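Local coordinates for fibrillarin-like rRNA/tRNA 2'-O-methyltransferase (Aeropyrum pernix, PDB 4DF3), which probably catalyses guide-RNA-directed 2'-O-methylation of ribose in rRNA and tRNA, using S-adenosylmethionine as the methyl donor, at residues D134-E139 / A161-R166. The protein carries 2 engineered substitutions. Sequence-based numbering, arbitrary orientation.
With SAM (S-adenosylmethionine), chain C.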
loop_
_atom_site.group_PDB
_atom_site.type_symbol
_atom_site.label_atom_id
_atom_site.label_comp_id
_atom_site.label_asym_id
_atom_site.label_seq_id
_atom_site.Cartn_x
_atom_site.Cartn_y
_atom_site.Cartn_z
ATOM N N ASP A 134 13.101 -6.951 11.236
ATOM C CA ASP A 134 13.777 -6.496 10.097
ATOM C C ASP A 134 13.328 -7.364 8.924
ATOM O O ASP A 134 13.506 -8.591 8.945
ATOM C CB ASP A 134 15.278 -6.584 10.367
ATOM C CG ASP A 134 16.115 -5.995 9.300
ATOM O OD1 ASP A 134 15.794 -6.189 8.109
ATOM O OD2 ASP A 134 17.173 -5.388 9.635
ATOM N N ALA A 135 12.811 -6.715 7.875
ATOM C CA ALA A 135 12.316 -7.433 6.687
ATOM C C ALA A 135 13.427 -8.235 5.989
ATOM O O ALA A 135 13.151 -9.114 5.197
ATOM C CB ALA A 135 11.700 -6.357 5.717
ATOM N N ARG A 136 14.708 -7.996 6.305
ATOM C CA ARG A 136 15.770 -8.798 5.668
ATOM C C ARG A 136 15.798 -10.225 6.183
ATOM O O ARG A 136 16.415 -11.074 5.522
ATOM C CB ARG A 136 17.161 -8.167 5.870
ATOM C CG ARG A 136 17.281 -6.871 5.051
ATOM C CD ARG A 136 18.593 -6.051 5.332
ATOM N NE ARG A 136 18.643 -5.624 6.722
ATOM C CZ ARG A 136 19.724 -5.195 7.377
ATOM N NH1 ARG A 136 20.914 -5.106 6.761
ATOM N NH2 ARG A 136 19.597 -4.845 8.647
ATOM N N PHE A 137 15.187 -10.450 7.355
ATOM C CA PHE A 137 15.310 -11.768 8.057
ATOM C C PHE A 137 13.927 -12.390 8.262
ATOM O O PHE A 137 13.446 -12.508 9.385
ATOM C CB PHE A 137 16.094 -11.622 9.398
ATOM C CG PHE A 137 17.325 -10.769 9.290
ATOM C CD1 PHE A 137 18.414 -11.153 8.499
ATOM C CD2 PHE A 137 17.423 -9.582 9.983
ATOM C CE1 PHE A 137 19.580 -10.332 8.390
ATOM C CE2 PHE A 137 18.574 -8.755 9.857
ATOM C CZ PHE A 137 19.666 -9.159 9.094
ATOM N N PRO A 138 13.255 -12.774 7.172
ATOM C CA PRO A 138 11.860 -13.226 7.352
ATOM C C PRO A 138 11.772 -14.567 8.127
ATOM O O PRO A 138 10.730 -14.950 8.657
ATOM C CB PRO A 138 11.382 -13.409 5.911
ATOM C CG PRO A 138 12.738 -13.581 5.103
ATOM C CD PRO A 138 13.642 -12.641 5.744
ATOM N N GLU A 139 12.892 -15.285 8.186
ATOM C CA GLU A 139 12.879 -16.522 8.996
ATOM C C GLU A 139 12.538 -16.250 10.475
ATOM O O GLU A 139 11.856 -17.074 11.119
ATOM C CB GLU A 139 14.191 -17.309 8.818
ATOM C CG GLU A 139 14.322 -18.524 9.835
ATOM C CD GLU A 139 14.962 -18.167 11.164
ATOM O OE1 GLU A 139 15.481 -17.031 11.344
ATOM O OE2 GLU A 139 15.003 -19.040 12.065
ATOM N N ALA A 161 14.608 -5.331 -3.808
ATOM C CA ALA A 161 14.066 -6.434 -4.568
ATOM C C ALA A 161 14.497 -7.784 -3.961
ATOM O O ALA A 161 13.682 -8.692 -3.912
ATOM C CB ALA A 161 14.392 -6.346 -6.043
ATOM N N ALA A 162 15.751 -7.895 -3.514
ATOM C CA ALA A 162 16.224 -9.119 -2.810
ATOM C C ALA A 162 15.425 -9.384 -1.541
ATOM O O ALA A 162 15.109 -10.533 -1.272
ATOM C CB ALA A 162 17.752 -9.010 -2.474
ATOM N N ILE A 163 15.082 -8.325 -0.808
ATOM C CA ILE A 163 14.266 -8.480 0.432
ATOM C C ILE A 163 12.882 -8.988 0.020
ATOM O O ILE A 163 12.304 -9.915 0.667
ATOM C CB ILE A 163 14.136 -7.144 1.176
ATOM C CG1 ILE A 163 15.528 -6.688 1.627
ATOM C CG2 ILE A 163 13.044 -7.213 2.340
ATOM C CD1 ILE A 163 15.521 -5.315 2.240
ATOM N N VAL A 164 12.326 -8.342 -1.025
ATOM C CA VAL A 164 11.026 -8.811 -1.567
ATOM C C VAL A 164 11.037 -10.269 -1.958
ATOM O O VAL A 164 10.094 -11.022 -1.559
ATOM C CB VAL A 164 10.542 -7.939 -2.723
ATOM C CG1 VAL A 164 9.338 -8.565 -3.489
ATOM C CG2 VAL A 164 10.187 -6.491 -2.146
ATOM N N VAL A 165 12.057 -10.680 -2.746
ATOM C CA VAL A 165 12.068 -12.078 -3.227
ATOM C C VAL A 165 12.119 -13.063 -2.069
ATOM O O VAL A 165 11.457 -14.110 -2.076
ATOM C CB VAL A 165 13.214 -12.248 -4.252
ATOM C CG1 VAL A 165 13.527 -13.697 -4.508
ATOM C CG2 VAL A 165 12.804 -11.497 -5.560
ATOM N N ARG A 166 12.942 -12.733 -1.071
ATOM C CA ARG A 166 13.142 -13.601 0.111
ATOM C C ARG A 166 11.848 -13.778 0.882
ATOM O O ARG A 166 11.446 -14.908 1.248
ATOM C CB ARG A 166 14.177 -12.952 1.009
ATOM C CG ARG A 166 14.737 -13.900 2.106
ATOM C CD ARG A 166 15.832 -13.204 2.832
ATOM N NE ARG A 166 16.918 -12.802 1.913
ATOM C CZ ARG A 166 17.525 -11.624 1.951
ATOM N NH1 ARG A 166 17.227 -10.722 2.877
ATOM N NH2 ARG A 166 18.490 -11.362 1.069
HETATM N N SAM C . 4.769 2.361 3.626
HETATM C CA SAM C . 4.621 3.569 4.488
HETATM C C SAM C . 3.378 4.317 3.998
HETATM O O SAM C . 3.048 4.288 2.794
HETATM O OXT SAM C . 2.698 4.947 4.800
HETATM C CB SAM C . 5.859 4.528 4.405
HETATM C CG SAM C . 7.074 3.657 4.673
HETATM S SD SAM C . 8.583 4.526 5.185
HETATM C CE SAM C . 8.962 5.036 3.489
HETATM C "C5'" SAM C . 9.761 3.134 5.346
HETATM C "C4'" SAM C . 9.701 2.432 6.706
HETATM O "O4'" SAM C . 10.346 1.160 6.699
HETATM C "C3'" SAM C . 10.332 3.163 7.882
HETATM O "O3'" SAM C . 9.278 3.308 8.840
HETATM C "C2'" SAM C . 11.545 2.330 8.326
HETATM O "O2'" SAM C . 11.727 2.345 9.724
HETATM C "C1'" SAM C . 11.159 0.931 7.864
HETATM N N9 SAM C . 12.287 0.083 7.430
HETATM C C8 SAM C . 13.461 0.409 6.741
HETATM N N7 SAM C . 14.203 -0.753 6.573
HETATM C C5 SAM C . 13.540 -1.774 7.135
HETATM C C6 SAM C . 13.821 -3.128 7.223
HETATM N N6 SAM C . 14.974 -3.725 6.730
HETATM N N1 SAM C . 12.813 -3.833 7.866
HETATM C C2 SAM C . 11.627 -3.381 8.416
HETATM N N3 SAM C . 11.372 -2.025 8.306
HETATM C C4 SAM C . 12.332 -1.273 7.704
#
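At the adenine end of the S-adenosylmethionine pocket in this Rossmann-like methyltransferase, a type I beta turn, Asp-134 to Phe-137, packs on helix 160-171, with Ala-135 and Arg-136 on Ile-163. The turn reads the base twice: Ala-135 N donates almost straight to SAM N1 at 2.9 Å, and SAM N6 donates to Asp-134 OD1, also at 2.9 Å. With CG anti to its backbone N (chi1 -174°), Asp-134 also closes an Asx turn, OD1 taking the N-H of Arg-136 on its anti side. The Arg-136 guanidinium forms a side-on salt bridge with the same carboxylate from the syn side, NH2 lying 2.7 Å from Asp-134 OD2 and NE bonding to OD1. An alanine at Asp-134 would probably leave SAM N6 without this acceptor and the Arg-136 guanidinium without its mate, free to swing. Toward the helix, Ile-163 rests CG2 on Ala-135 CB at 3.7 Å, while its CD1 meets Arg-136 CG. Asn-167, one helical turn after Ile-163, hydrogen-bonds to Ala-135 O through ND2. Pro-138 crosses the Arg-166 chain at about a right angle, CG to CG 3.6 Å. Arg-166 NH1 meets an in-plane lone pair of Arg-136 O at 2.8 Å in a bent bond (138°), the oxygen tilted from the guanidinium plane.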